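DNA polymerase (Pyrobaculum calidifontis, PDB 5MDN) probably catalyses template-directed DNA synthesis from deoxyribonucleoside triphosphates, as a type-B polymerase that also has an exonuclease domain. Local coordinates at residues A[299-303]-A[342-347]; A[435-441]-A[525-530]; A[140-144]-A[254-258]; A[544-548]-A[578-583]; A[185-189]-A[200-204]. All blocks are in the same frame, centred on the assembly; numbering follows the deposited sequence.

Contact 1: residues A[299-303]-A[342-347]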
# COMPACT_ATOMS: atom_id res chain seq x y z
N TYR A 299 0.68 -8.09 -15.66
CA TYR A 299 1.93 -7.34 -15.50
C TYR A 299 3.01 -8.18 -14.83
O TYR A 299 4.17 -8.17 -15.26
CB TYR A 299 1.67 -6.06 -14.70
CG TYR A 299 2.77 -5.03 -14.83
CD1 TYR A 299 2.85 -4.21 -15.95
CD2 TYR A 299 3.73 -4.88 -13.84
CE1 TYR A 299 3.85 -3.26 -16.07
CE2 TYR A 299 4.74 -3.94 -13.96
CZ TYR A 299 4.79 -3.13 -15.07
OH TYR A 299 5.80 -2.20 -15.19
N PHE A 300 2.65 -8.90 -13.77
CA PHE A 300 3.59 -9.75 -13.07
C PHE A 300 3.71 -11.14 -13.68
O PHE A 300 4.44 -11.98 -13.14
CB PHE A 300 3.19 -9.86 -11.59
CG PHE A 300 3.34 -8.58 -10.82
CD1 PHE A 300 2.40 -7.57 -10.93
CD2 PHE A 300 4.44 -8.38 -9.99
CE1 PHE A 300 2.54 -6.39 -10.23
CE2 PHE A 300 4.58 -7.20 -9.29
CZ PHE A 300 3.63 -6.20 -9.41
N GLY A 301 3.01 -11.40 -14.78
CA GLY A 301 3.21 -12.63 -15.53
C GLY A 301 2.72 -13.90 -14.86
O GLY A 301 3.39 -14.94 -14.95
N VAL A 302 1.57 -13.85 -14.19
CA VAL A 302 1.03 -15.05 -13.56
C VAL A 302 -0.09 -15.62 -14.44
O VAL A 302 -0.33 -16.83 -14.45
CB VAL A 302 0.55 -14.78 -12.12
CG1 VAL A 302 1.60 -14.00 -11.35
CG2 VAL A 302 -0.78 -14.04 -12.11
N MET A 303 -0.79 -14.74 -15.16
CA MET A 303 -1.85 -15.19 -16.05
C MET A 303 -2.05 -14.19 -17.18
O MET A 303 -2.18 -12.99 -16.92
CB MET A 303 -3.16 -15.38 -15.29
CG MET A 303 -4.20 -16.19 -16.05
SD MET A 303 -5.57 -16.73 -15.00
CE MET A 303 -4.73 -17.90 -13.94
N GLY A 342 -1.29 -16.83 -7.42
CA GLY A 342 -0.12 -16.57 -8.24
C GLY A 342 0.59 -15.29 -7.85
O GLY A 342 1.81 -15.26 -7.69
N LEU A 343 -0.18 -14.20 -7.71
CA LEU A 343 0.39 -12.94 -7.23
C LEU A 343 1.04 -13.12 -5.86
O LEU A 343 2.13 -12.58 -5.61
CB LEU A 343 -0.68 -11.86 -7.16
CG LEU A 343 -0.96 -11.04 -8.41
CD1 LEU A 343 -2.24 -10.24 -8.26
CD2 LEU A 343 0.21 -10.11 -8.70
N ALA A 344 0.38 -13.84 -4.96
CA ALA A 344 0.93 -14.05 -3.62
C ALA A 344 2.31 -14.70 -3.67
O ALA A 344 3.23 -14.27 -2.96
CB ALA A 344 -0.03 -14.91 -2.79
N GLU A 345 2.48 -15.71 -4.52
CA GLU A 345 3.78 -16.36 -4.65
C GLU A 345 4.88 -15.37 -5.03
O GLU A 345 6.05 -15.56 -4.67
CB GLU A 345 3.70 -17.49 -5.67
CG GLU A 345 2.85 -18.67 -5.21
CD GLU A 345 2.31 -19.49 -6.37
OE1 GLU A 345 2.87 -19.39 -7.48
OE2 GLU A 345 1.33 -20.24 -6.16
N LYS A 346 4.53 -14.31 -5.76
CA LYS A 346 5.51 -13.30 -6.16
C LYS A 346 5.66 -12.19 -5.13
O LYS A 346 6.78 -11.71 -4.91
CB LYS A 346 5.12 -12.70 -7.51
CG LYS A 346 5.00 -13.72 -8.63
CD LYS A 346 5.49 -13.14 -9.95
CE LYS A 346 5.59 -14.21 -11.03
NZ LYS A 346 6.52 -15.30 -10.63
N LEU A 347 4.57 -11.75 -4.51
CA LEU A 347 4.61 -10.59 -3.62
C LEU A 347 4.77 -10.95 -2.15
O LEU A 347 5.39 -10.19 -1.40
CB LEU A 347 3.34 -9.75 -3.79
CG LEU A 347 3.02 -9.24 -5.20
CD1 LEU A 347 1.83 -8.30 -5.17
CD2 LEU A 347 4.24 -8.54 -5.80

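Contact 2: residues A[435-441]-A[525-530]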
# COMPACT_ATOMS: atom_id res chain seq x y z
N SER A 435 19.48 15.84 10.24
CA SER A 435 18.53 15.28 11.19
C SER A 435 17.89 16.41 11.98
O SER A 435 18.49 17.48 12.13
CB SER A 435 19.23 14.29 12.13
OG SER A 435 18.28 13.52 12.85
N PRO A 436 16.65 16.23 12.47
CA PRO A 436 16.05 17.29 13.30
C PRO A 436 16.89 17.68 14.50
O PRO A 436 16.94 18.86 14.86
CB PRO A 436 14.70 16.68 13.71
CG PRO A 436 14.38 15.72 12.62
CD PRO A 436 15.70 15.15 12.17
N ASP A 437 17.55 16.71 15.13
CA ASP A 437 18.33 16.97 16.34
C ASP A 437 19.69 17.60 16.06
O ASP A 437 20.32 18.09 17.01
CB ASP A 437 18.51 15.67 17.13
CG ASP A 437 18.76 14.47 16.23
OD1 ASP A 437 18.00 14.29 15.25
OD2 ASP A 437 19.71 13.71 16.49
N THR A 438 20.15 17.61 14.82
CA THR A 438 21.44 18.21 14.48
C THR A 438 21.31 19.59 13.85
O THR A 438 22.34 20.24 13.62
CB THR A 438 22.22 17.29 13.53
OG1 THR A 438 21.47 17.10 12.32
CG2 THR A 438 22.45 15.94 14.19
N TYR A 439 20.10 20.05 13.57
CA TYR A 439 19.89 21.38 13.02
C TYR A 439 20.16 22.44 14.08
O TYR A 439 19.97 22.22 15.28
CB TYR A 439 18.47 21.50 12.48
CG TYR A 439 18.02 22.91 12.14
CD1 TYR A 439 18.45 23.54 10.98
CD2 TYR A 439 17.15 23.60 12.98
CE1 TYR A 439 18.04 24.82 10.67
CE2 TYR A 439 16.74 24.88 12.68
CZ TYR A 439 17.18 25.49 11.53
OH TYR A 439 16.77 26.76 11.23
N LEU A 440 20.62 23.61 13.63
CA LEU A 440 20.95 24.71 14.52
C LEU A 440 20.07 25.92 14.21
O LEU A 440 19.62 26.10 13.08
CB LEU A 440 22.44 25.08 14.40
CG LEU A 440 23.40 23.93 14.72
CD1 LEU A 440 24.84 24.34 14.50
CD2 LEU A 440 23.18 23.45 16.15
N GLU A 441 19.86 26.75 15.23
CA GLU A 441 18.75 27.70 15.29
C GLU A 441 19.32 29.10 15.53
O GLU A 441 20.45 29.34 15.10
CB GLU A 441 17.77 27.19 16.35
CG GLU A 441 17.23 25.79 16.08
CD GLU A 441 16.20 25.36 17.09
OE1 GLU A 441 15.81 26.19 17.93
OE2 GLU A 441 15.78 24.18 17.04
N TRP A 525 9.15 13.02 13.29
CA TRP A 525 10.47 13.60 13.09
C TRP A 525 10.50 14.55 11.89
O TRP A 525 11.52 14.65 11.20
CB TRP A 525 11.52 12.50 12.93
CG TRP A 525 11.87 11.87 14.24
CD1 TRP A 525 12.80 12.31 15.13
CD2 TRP A 525 11.29 10.70 14.81
NE1 TRP A 525 12.84 11.48 16.22
CE2 TRP A 525 11.92 10.48 16.05
CE3 TRP A 525 10.29 9.80 14.40
CZ2 TRP A 525 11.59 9.41 16.88
CZ3 TRP A 525 9.97 8.74 15.22
CH2 TRP A 525 10.61 8.55 16.45
N TYR A 526 9.39 15.23 11.63
CA TYR A 526 9.34 16.23 10.56
C TYR A 526 10.06 17.50 10.99
O TYR A 526 9.81 18.04 12.07
CB TYR A 526 7.90 16.56 10.19
CG TYR A 526 7.78 17.76 9.28
CD1 TYR A 526 8.19 17.70 7.96
CD2 TYR A 526 7.29 18.97 9.76
CE1 TYR A 526 8.10 18.81 7.13
CE2 TYR A 526 7.19 20.08 8.94
CZ TYR A 526 7.60 19.99 7.63
OH TYR A 526 7.51 21.09 6.81
N LYS A 527 10.96 17.97 10.14
CA LYS A 527 11.57 19.29 10.29
C LYS A 527 11.80 19.86 8.90
O LYS A 527 12.46 19.23 8.07
CB LYS A 527 12.89 19.21 11.07
CG LYS A 527 13.53 20.56 11.33
CD LYS A 527 12.68 21.37 12.30
CE LYS A 527 13.18 21.24 13.73
NZ LYS A 527 14.50 21.90 13.92
N LYS A 528 11.23 21.04 8.64
CA LYS A 528 11.26 21.61 7.29
C LYS A 528 12.69 21.85 6.82
O LYS A 528 13.02 21.59 5.66
CB LYS A 528 10.46 22.91 7.25
CG LYS A 528 10.42 23.56 5.88
CD LYS A 528 9.59 24.83 5.89
CE LYS A 528 10.33 25.94 6.62
NZ LYS A 528 9.53 27.20 6.66
N GLU A 529 13.55 22.34 7.71
CA GLU A 529 14.92 22.67 7.32
C GLU A 529 15.73 21.43 6.97
O GLU A 529 16.72 21.54 6.24
CB GLU A 529 15.62 23.45 8.43
CG GLU A 529 14.99 24.81 8.72
CD GLU A 529 13.94 24.74 9.81
OE1 GLU A 529 13.56 23.62 10.20
OE2 GLU A 529 13.49 25.81 10.27
N VAL A 530 15.35 20.26 7.47
CA VAL A 530 16.01 19.03 7.07
C VAL A 530 15.64 18.67 5.63
O VAL A 530 16.51 18.44 4.79
CB VAL A 530 15.67 17.88 8.04
CG1 VAL A 530 16.43 16.62 7.65
CG2 VAL A 530 16.01 18.28 9.46

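Contact 3: residues A[140-144]-A[254-258]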
# COMPACT_ATOMS: atom_id res chain seq x y z
N LYS A 140 -2.77 -25.65 27.23
CA LYS A 140 -3.32 -25.17 25.97
C LYS A 140 -4.12 -23.88 26.16
O LYS A 140 -4.50 -23.50 27.27
CB LYS A 140 -4.20 -26.26 25.35
CG LYS A 140 -3.43 -27.53 25.01
CD LYS A 140 -4.32 -28.63 24.47
CE LYS A 140 -4.75 -28.36 23.04
NZ LYS A 140 -5.42 -29.55 22.45
N LEU A 141 -4.37 -23.21 25.03
CA LEU A 141 -5.34 -22.11 24.95
C LEU A 141 -6.19 -22.43 23.72
O LEU A 141 -5.75 -22.22 22.59
CB LEU A 141 -4.66 -20.75 24.83
CG LEU A 141 -5.56 -19.58 24.39
CD1 LEU A 141 -6.76 -19.42 25.32
CD2 LEU A 141 -4.76 -18.29 24.31
N GLY A 142 -7.40 -22.93 23.95
CA GLY A 142 -8.18 -23.50 22.88
C GLY A 142 -7.48 -24.73 22.34
O GLY A 142 -7.09 -25.63 23.09
N PRO A 143 -7.29 -24.78 21.01
CA PRO A 143 -6.53 -25.89 20.43
C PRO A 143 -5.02 -25.68 20.46
O PRO A 143 -4.28 -26.66 20.27
CB PRO A 143 -7.05 -25.95 18.99
CG PRO A 143 -7.44 -24.55 18.68
CD PRO A 143 -7.88 -23.91 19.98
N LEU A 144 -4.55 -24.45 20.68
CA LEU A 144 -3.15 -24.07 20.56
C LEU A 144 -2.42 -24.27 21.89
O LEU A 144 -2.97 -23.96 22.95
CB LEU A 144 -3.02 -22.61 20.13
CG LEU A 144 -3.73 -22.19 18.84
CD1 LEU A 144 -3.79 -20.68 18.75
CD2 LEU A 144 -3.02 -22.78 17.63
N ASP A 254 -11.05 -17.52 12.60
CA ASP A 254 -9.75 -17.37 13.24
C ASP A 254 -9.42 -18.59 14.10
O ASP A 254 -10.23 -19.51 14.26
CB ASP A 254 -9.69 -16.05 14.02
CG ASP A 254 -10.51 -16.05 15.31
OD1 ASP A 254 -10.74 -17.11 15.93
OD2 ASP A 254 -10.91 -14.95 15.73
N ARG A 255 -8.21 -18.61 14.67
CA ARG A 255 -7.71 -19.79 15.37
C ARG A 255 -8.31 -19.98 16.76
O ARG A 255 -8.06 -21.03 17.37
CB ARG A 255 -6.18 -19.77 15.44
CG ARG A 255 -5.54 -20.11 14.10
CD ARG A 255 -4.18 -20.77 14.29
NE ARG A 255 -3.61 -21.23 13.03
CZ ARG A 255 -2.52 -20.75 12.45
NH1 ARG A 255 -1.84 -19.76 13.01
NH2 ARG A 255 -2.10 -21.27 11.30
N LEU A 256 -9.07 -19.03 17.28
CA LEU A 256 -9.78 -19.20 18.54
C LEU A 256 -11.29 -19.17 18.33
O LEU A 256 -12.05 -18.66 19.15
CB LEU A 256 -9.36 -18.16 19.58
CG LEU A 256 -7.91 -18.14 20.08
CD1 LEU A 256 -7.45 -19.54 20.47
CD2 LEU A 256 -6.95 -17.50 19.08
N GLY A 257 -11.73 -19.76 17.22
CA GLY A 257 -13.15 -19.85 16.91
C GLY A 257 -13.87 -18.52 16.84
O GLY A 257 -15.08 -18.46 17.08
N GLY A 258 -13.16 -17.45 16.50
CA GLY A 258 -13.72 -16.12 16.46
C GLY A 258 -13.91 -15.61 15.04
O GLY A 258 -13.44 -16.19 14.06

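Contact 4: residues A[544-548]-A[578-583]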
# COMPACT_ATOMS: atom_id res chain seq x y z
N ASP A 544 25.40 18.33 -11.43
CA ASP A 544 26.75 17.86 -11.74
C ASP A 544 26.71 16.64 -12.65
O ASP A 544 27.50 16.54 -13.60
CB ASP A 544 27.50 17.55 -10.44
CG ASP A 544 28.89 16.98 -10.69
OD1 ASP A 544 29.00 15.78 -11.03
OD2 ASP A 544 29.88 17.73 -10.56
N VAL A 545 25.80 15.70 -12.38
CA VAL A 545 25.76 14.47 -13.16
C VAL A 545 25.17 14.71 -14.55
O VAL A 545 25.53 14.01 -15.51
CB VAL A 545 24.98 13.39 -12.39
CG1 VAL A 545 24.82 12.12 -13.21
CG2 VAL A 545 25.69 13.07 -11.08
N VAL A 546 24.30 15.71 -14.70
CA VAL A 546 23.81 16.04 -16.04
C VAL A 546 24.89 16.75 -16.85
O VAL A 546 25.02 16.53 -18.06
CB VAL A 546 22.50 16.85 -15.97
CG1 VAL A 546 21.49 16.17 -15.06
CG2 VAL A 546 22.74 18.29 -15.54
N GLU A 547 25.69 17.60 -16.20
CA GLU A 547 26.77 18.28 -16.90
C GLU A 547 27.87 17.29 -17.28
O GLU A 547 28.44 17.39 -18.37
CB GLU A 547 27.34 19.41 -16.03
CG GLU A 547 28.59 20.05 -16.59
CD GLU A 547 28.39 20.63 -17.98
OE1 GLU A 547 27.28 21.12 -18.27
OE2 GLU A 547 29.34 20.58 -18.79
N TYR A 548 28.18 16.34 -16.40
CA TYR A 548 29.16 15.32 -16.74
C TYR A 548 28.63 14.37 -17.81
O TYR A 548 29.40 13.88 -18.64
CB TYR A 548 29.57 14.53 -15.50
CG TYR A 548 30.70 13.55 -15.75
CD1 TYR A 548 32.03 13.94 -15.65
CD2 TYR A 548 30.43 12.22 -16.07
CE1 TYR A 548 33.05 13.05 -15.87
CE2 TYR A 548 31.45 11.32 -16.30
CZ TYR A 548 32.76 11.74 -16.20
OH TYR A 548 33.78 10.84 -16.42
N TYR A 578 30.92 6.74 -12.87
CA TYR A 578 31.30 8.07 -12.41
C TYR A 578 30.61 8.42 -11.10
O TYR A 578 31.26 8.86 -10.14
CB TYR A 578 30.98 9.11 -13.49
CG TYR A 578 31.02 10.55 -13.01
CD1 TYR A 578 32.23 11.22 -12.88
CD2 TYR A 578 29.85 11.24 -12.73
CE1 TYR A 578 32.27 12.54 -12.46
CE2 TYR A 578 29.88 12.55 -12.31
CZ TYR A 578 31.10 13.20 -12.17
OH TYR A 578 31.13 14.51 -11.75
N VAL A 579 29.29 8.22 -11.03
CA VAL A 579 28.54 8.60 -9.84
C VAL A 579 28.98 7.79 -8.63
O VAL A 579 28.97 8.29 -7.50
CB VAL A 579 27.03 8.45 -10.10
CG1 VAL A 579 26.22 8.92 -8.89
CG2 VAL A 579 26.62 9.23 -11.34
N GLU A 580 29.38 6.53 -8.83
CA GLU A 580 29.91 5.74 -7.73
C GLU A 580 31.25 6.30 -7.25
O GLU A 580 31.44 6.53 -6.05
CB GLU A 580 30.06 4.28 -8.16
CG GLU A 580 29.88 3.27 -7.02
CD GLU A 580 30.88 3.46 -5.89
OE1 GLU A 580 32.09 3.22 -6.12
OE2 GLU A 580 30.46 3.85 -4.78
N GLU A 581 32.19 6.51 -8.17
CA GLU A 581 33.51 6.98 -7.77
C GLU A 581 33.46 8.42 -7.27
O GLU A 581 34.12 8.77 -6.28
CB GLU A 581 34.48 6.84 -8.95
CG GLU A 581 34.80 5.39 -9.29
CD GLU A 581 35.79 5.25 -10.43
OE1 GLU A 581 36.26 6.29 -10.94
OE2 GLU A 581 36.10 4.10 -10.81
N ARG A 582 32.69 9.28 -7.94
CA ARG A 582 32.65 10.70 -7.59
C ARG A 582 31.78 10.96 -6.36
O ARG A 582 32.18 11.68 -5.45
CB ARG A 582 32.13 11.51 -8.78
CG ARG A 582 31.91 13.00 -8.52
CD ARG A 582 33.09 13.71 -7.91
NE ARG A 582 32.67 14.92 -7.20
CZ ARG A 582 32.32 16.06 -7.79
NH1 ARG A 582 32.34 16.16 -9.12
NH2 ARG A 582 31.94 17.10 -7.06
N HIS A 583 30.58 10.37 -6.32
CA HIS A 583 29.62 10.69 -5.28
C HIS A 583 29.37 9.56 -4.29
O HIS A 583 28.67 9.78 -3.30
CB HIS A 583 28.29 11.12 -5.92
CG HIS A 583 28.35 12.46 -6.59
ND1 HIS A 583 28.24 12.61 -7.96
CD2 HIS A 583 28.53 13.70 -6.09
CE1 HIS A 583 28.34 13.89 -8.26
NE2 HIS A 583 28.52 14.58 -7.15

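Contact 5: residues A[185-189]-A[200-204]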
# COMPACT_ATOMS: atom_id res chain seq x y z
N PRO A 185 -27.30 -12.56 -2.12
CA PRO A 185 -26.49 -13.66 -1.60
C PRO A 185 -25.10 -13.75 -2.22
O PRO A 185 -24.84 -13.27 -3.32
CB PRO A 185 -27.32 -14.89 -1.98
CG PRO A 185 -27.96 -14.49 -3.27
CD PRO A 185 -28.27 -13.02 -3.12
N VAL A 186 -24.20 -14.39 -1.47
CA VAL A 186 -22.87 -14.73 -1.99
C VAL A 186 -23.03 -15.91 -2.95
O VAL A 186 -23.30 -17.04 -2.53
CB VAL A 186 -21.90 -15.07 -0.85
CG1 VAL A 186 -20.58 -15.59 -1.41
CG2 VAL A 186 -21.66 -13.85 0.02
N VAL A 187 -22.87 -15.64 -4.24
CA VAL A 187 -23.21 -16.63 -5.27
C VAL A 187 -22.14 -17.71 -5.37
O VAL A 187 -22.45 -18.90 -5.40
CB VAL A 187 -23.45 -15.92 -6.62
CG1 VAL A 187 -22.84 -16.69 -7.77
CG2 VAL A 187 -24.95 -15.71 -6.85
N MET A 188 -20.87 -17.31 -5.42
CA MET A 188 -19.77 -18.26 -5.53
C MET A 188 -18.62 -17.81 -4.64
O MET A 188 -18.42 -16.62 -4.41
CB MET A 188 -19.28 -18.39 -6.98
CG MET A 188 -20.04 -19.39 -7.83
SD MET A 188 -19.35 -19.51 -9.50
CE MET A 188 -20.16 -20.99 -10.10
N LEU A 189 -17.87 -18.79 -4.15
CA LEU A 189 -16.68 -18.52 -3.35
C LEU A 189 -15.67 -19.63 -3.62
O LEU A 189 -15.91 -20.78 -3.24
CB LEU A 189 -17.03 -18.44 -1.86
CG LEU A 189 -15.98 -17.90 -0.88
CD1 LEU A 189 -16.66 -17.30 0.34
CD2 LEU A 189 -15.00 -18.99 -0.45
N VAL A 200 -14.75 -24.76 -5.00
CA VAL A 200 -15.68 -23.67 -5.22
C VAL A 200 -17.00 -24.05 -4.57
O VAL A 200 -17.60 -25.07 -4.92
CB VAL A 200 -15.89 -23.37 -6.72
CG1 VAL A 200 -16.66 -22.07 -6.89
CG2 VAL A 200 -14.56 -23.31 -7.44
N PHE A 201 -17.46 -23.23 -3.63
CA PHE A 201 -18.74 -23.41 -2.98
C PHE A 201 -19.76 -22.52 -3.67
O PHE A 201 -19.66 -21.29 -3.62
CB PHE A 201 -18.66 -23.09 -1.49
CG PHE A 201 -17.51 -23.77 -0.78
CD1 PHE A 201 -17.57 -25.12 -0.47
CD2 PHE A 201 -16.39 -23.05 -0.42
CE1 PHE A 201 -16.52 -25.74 0.18
CE2 PHE A 201 -15.34 -23.66 0.23
CZ PHE A 201 -15.40 -25.01 0.53
N GLU A 202 -20.75 -23.14 -4.32
CA GLU A 202 -21.82 -22.40 -4.98
C GLU A 202 -23.09 -22.51 -4.17
O GLU A 202 -23.34 -23.51 -3.48
CB GLU A 202 -22.09 -22.93 -6.40
CG GLU A 202 -20.97 -23.72 -7.04
CD GLU A 202 -21.38 -24.29 -8.39
OE1 GLU A 202 -22.22 -23.67 -9.07
OE2 GLU A 202 -20.87 -25.37 -8.76
N ALA A 203 -23.91 -21.47 -4.25
CA ALA A 203 -25.17 -21.42 -3.54
C ALA A 203 -26.24 -22.25 -4.24
O ALA A 203 -26.07 -22.71 -5.38
CB ALA A 203 -25.63 -19.97 -3.39
N GLU A 204 -27.35 -22.45 -3.54
CA GLU A 204 -28.60 -22.87 -4.16
C GLU A 204 -29.42 -21.63 -4.49
O GLU A 204 -29.69 -20.82 -3.60
CB GLU A 204 -29.42 -23.78 -3.25
CG GLU A 204 -28.74 -25.05 -2.86
CD GLU A 204 -29.70 -26.12 -2.37
OE1 GLU A 204 -30.91 -26.05 -2.68
OE2 GLU A 204 -29.21 -27.03 -1.67

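Contact 1: residues A[299-303]-A[342-347]
Val302 and Gly342 bring the two backbones together, with the CA atom of Val302 lying 5.7 Å from the CA atom of Gly342. Segment 342-347 is helical throughout, whereas 299-303 contains the end of a helix and the turn that follows it. Gly301 has a positive phi of 70°, and two bonds lead back into the last helical turn, which defines a Schellman motif. This reversal leaves the residues before and after the glycine, Phe300 and Val302, both pointing at the helix.

Phe300 holds CG anti to its carbonyl carbon (chi1 -68°), and the ring thereby reaches two leucines spaced one helical turn apart. Its CD1 lies 4.0 Å from CD2 of Leu343, and its CE2, across the ring, is 3.8 Å from CD2 of Leu347. Both methyls approach obliquely, and each leucine side chain runs at about a right angle to the phenylalanine. Val302 rests its CG1 on the helix backbone, 3.9 Å from C of Gly342, where the missing side chain would have pointed at the valine. Lys346 bends at chi2 and chi4 and lays its methylenes alongside the turn, with CE 4.0 Å from CG1 of Val302. Van der Waals packing accounts for these contacts, and 290 Å² is buried in all.

Around this packing, Leu343 also touches Leu293 and Val296 of helix 293-299, Leu347 touches Ile281 and Val282 of helix 278-282, and Met303 lies on Arg338 and Ser339, farther back on helix 326-356.

Contact 2: residues A[435-441]-A[525-530]
Pro436 and Val530 form the tightly packed part of this contact, and Tyr439, Lys527 and Glu529 its looser, more polar side. CG of Pro436 sits 3.4 Å from the carbonyl O of Trp525, while its CB lies 4.1 Å from CB of Lys527, the two side chains running antiparallel alongside one another. Val530 completes the packed end with its CG2, 3.7 Å from the backbone C of Ser435.

Toward the more exposed end, the aliphatic part of Glu529 lies over one face of Tyr439, with CB 4.0 Å from the ring centroid and 28° off the ring normal, a CH-pi contact. A bend at chi2 of Glu529 then stacks its carboxylate plane 25° from the ring plane. Lys527, at the N-cap position, starts with CG anti to its backbone N (chi1 -176°) and folds back through three further bends until NZ is 3.3 Å from CD2 of Tyr439, approaching the ring obliquely. OE2 of Glu441 stays 4.1 Å from NZ of Lys527, too far for a salt bridge, though the opposite charges probably still attract. Were Tyr439 replaced by an alanine, Glu529 would probably lose the face it packs on and be left free to turn.

The contact joins the loop after helix 424-431 to the start of the long helix 528-551 within the polymerase region, away from the metal sites. Backbone N atoms of Phe468 and Ile469 bind Asp437 and Ser435, Thr438 and Leu440 make backbone hydrogen bonds to Arg462 and Arg460 of strand 460-462, and Trp525 packs on helix 370-384.

Contact 3: residues A[140-144]-A[254-258]
Two beta turns meet here, with Leu141, Pro143 and Leu144 of one lying against Arg255 and Leu256 of the other. The first is a type II' turn from Leu141 to Leu144, its positive phi of 64° carried by Gly142, and it connects strands 131-141 and 144-155 as a tight hairpin. The second is a type I turn from Asp254 to Gly257. It is stiffened by an Asx turn, in which the backbone N of Leu256 reaches OD1 of Asp254 at 2.9 Å. Gly258 N also approaches that oxygen, from the opposite face of the carboxylate plane, though at a distance too short to be taken exactly.

CD1 of Leu256 is central to the packing: it is 4.4 Å from CG of Leu141 and 4.2 Å from CD1 of Leu144, with CD of Pro143 and the carbonyl O of Leu141 also beside it. Arg255 passes at about a right angle to Leu144, its CD 4.1 Å from Leu144 CD2. Its guanidinium lies beyond that apolar stem, in salt bridges with Asp223 and Asp225, and the side chain is about 7 Å from that of Asp7, a magnesium ligand.

The contact thus sets the N-terminal sheet against the exonuclease domain: Leu144 and Leu256 both touch Phe22 of strand 17-24, Leu144 also reaches Val32 of strand 30-35, and the backbone of Arg255 bonds to Val271.

Contact 4: residues A[544-548]-A[578-583]
Tyr548 and Tyr578 stack face to face, their centroids 3.5 Å apart and their planes within 5°. The opposite face of the Tyr578 ring carries CB of Arg582, and Asp544 OD1 lies at its edge, in plane. Tyr578 OH donates to Asp544 OD1 at 2.6 Å, and the oxygen accepts through its syn lone pair, the carboxylate lying almost coplanar with the ring. CG of Tyr578 stands anti to its backbone N (chi1 166°), which sends the ring across to helix 528-551. The other oxygen, OD2 of Asp544, forms a salt bridge with NH1 of Arg582 at 3.3 Å, its hydrogen bond weak and the guanidinium nearly perpendicular to the carboxylate.

Segments 544-548 and 578-583 cross at 130°; their helices are connected through strands 556-560 and 563-567 of the antiparallel sheet that forms the core of a polymerase palm. Replacing Tyr578 by a leucine would probably leave Asp544 OD1 without its hydroxyl donor and Tyr548 without its stacking partner.

Deeper in, CG1 of Val545 meets CG2 of Val579 at 3.9 Å. His583 turns its ring edge to the carboxylate, with CE1 3.4 Å from OD1 of Asp544, and Val545 CG2 lies 4.0 Å from that same CE1.

Contact 5: residues A[185-189]-A[200-204]
Met188 sets CG anti to its carbonyl carbon (chi1 -86°) and stays extended beyond it, so that the chain runs beside Glu202 in the same direction and CE comes 3.5 Å from OE1 of Glu202. On the other face of the sheet, Phe201 turns CG beside its backbone N (chi1 -50°), placing CD2 4.3 Å from CD2 of Leu189.

The backbones run antiparallel, the strand axes at 162°. Leu189 and Phe201 are a hydrogen-bonded pair, with Leu189 N to Phe201 O at 3.1 Å and Phe201 N to Leu189 O at 2.9 Å. Met188 and Glu202 form the neighbouring non-hydrogen-bonded pair, and Ala203 N adds a further bond to Val187 O at 3.2 Å. On the other side of strand 186-193, Val187 and Met188 both face Glu171, a classic beta bulge.

Helix 209-222 covers the Leu189 and Phe201 face through Val211, while Met330 of helix 326-356 touches both Met188 and Glu202. The arrangement is a beta hairpin at the edge of the mixed five-stranded sheet of the RNase H-like exonuclease fold, the Leu189 side chain lying about 7 Å from those of the magnesium-binding Asp169 and Asp236.

How the contacts relate
Along the chain, contact 5 is nested inside the loop closed by contact 3, and contacts 1, 2 and 4 follow in series. Contacts 5 and 3 belong to the exonuclease part of the chain, their centres 27 Å apart, contact 3 at its junction with the N-terminal sheet and contact 5 at the edge of its own sheet. The centres of contacts 1 and 5 are 26 Å apart, and helix 326-356 packs in both places, leading from the exonuclease toward the polymerase region. There, contacts 2 and 4 share helix 528-551, at its start and farther along, with centres 28 Å apart. The centres of contacts 4 and 5 are 60 Å apart, on opposite sides of the chain's centre, consistent with a multidomain enzyme.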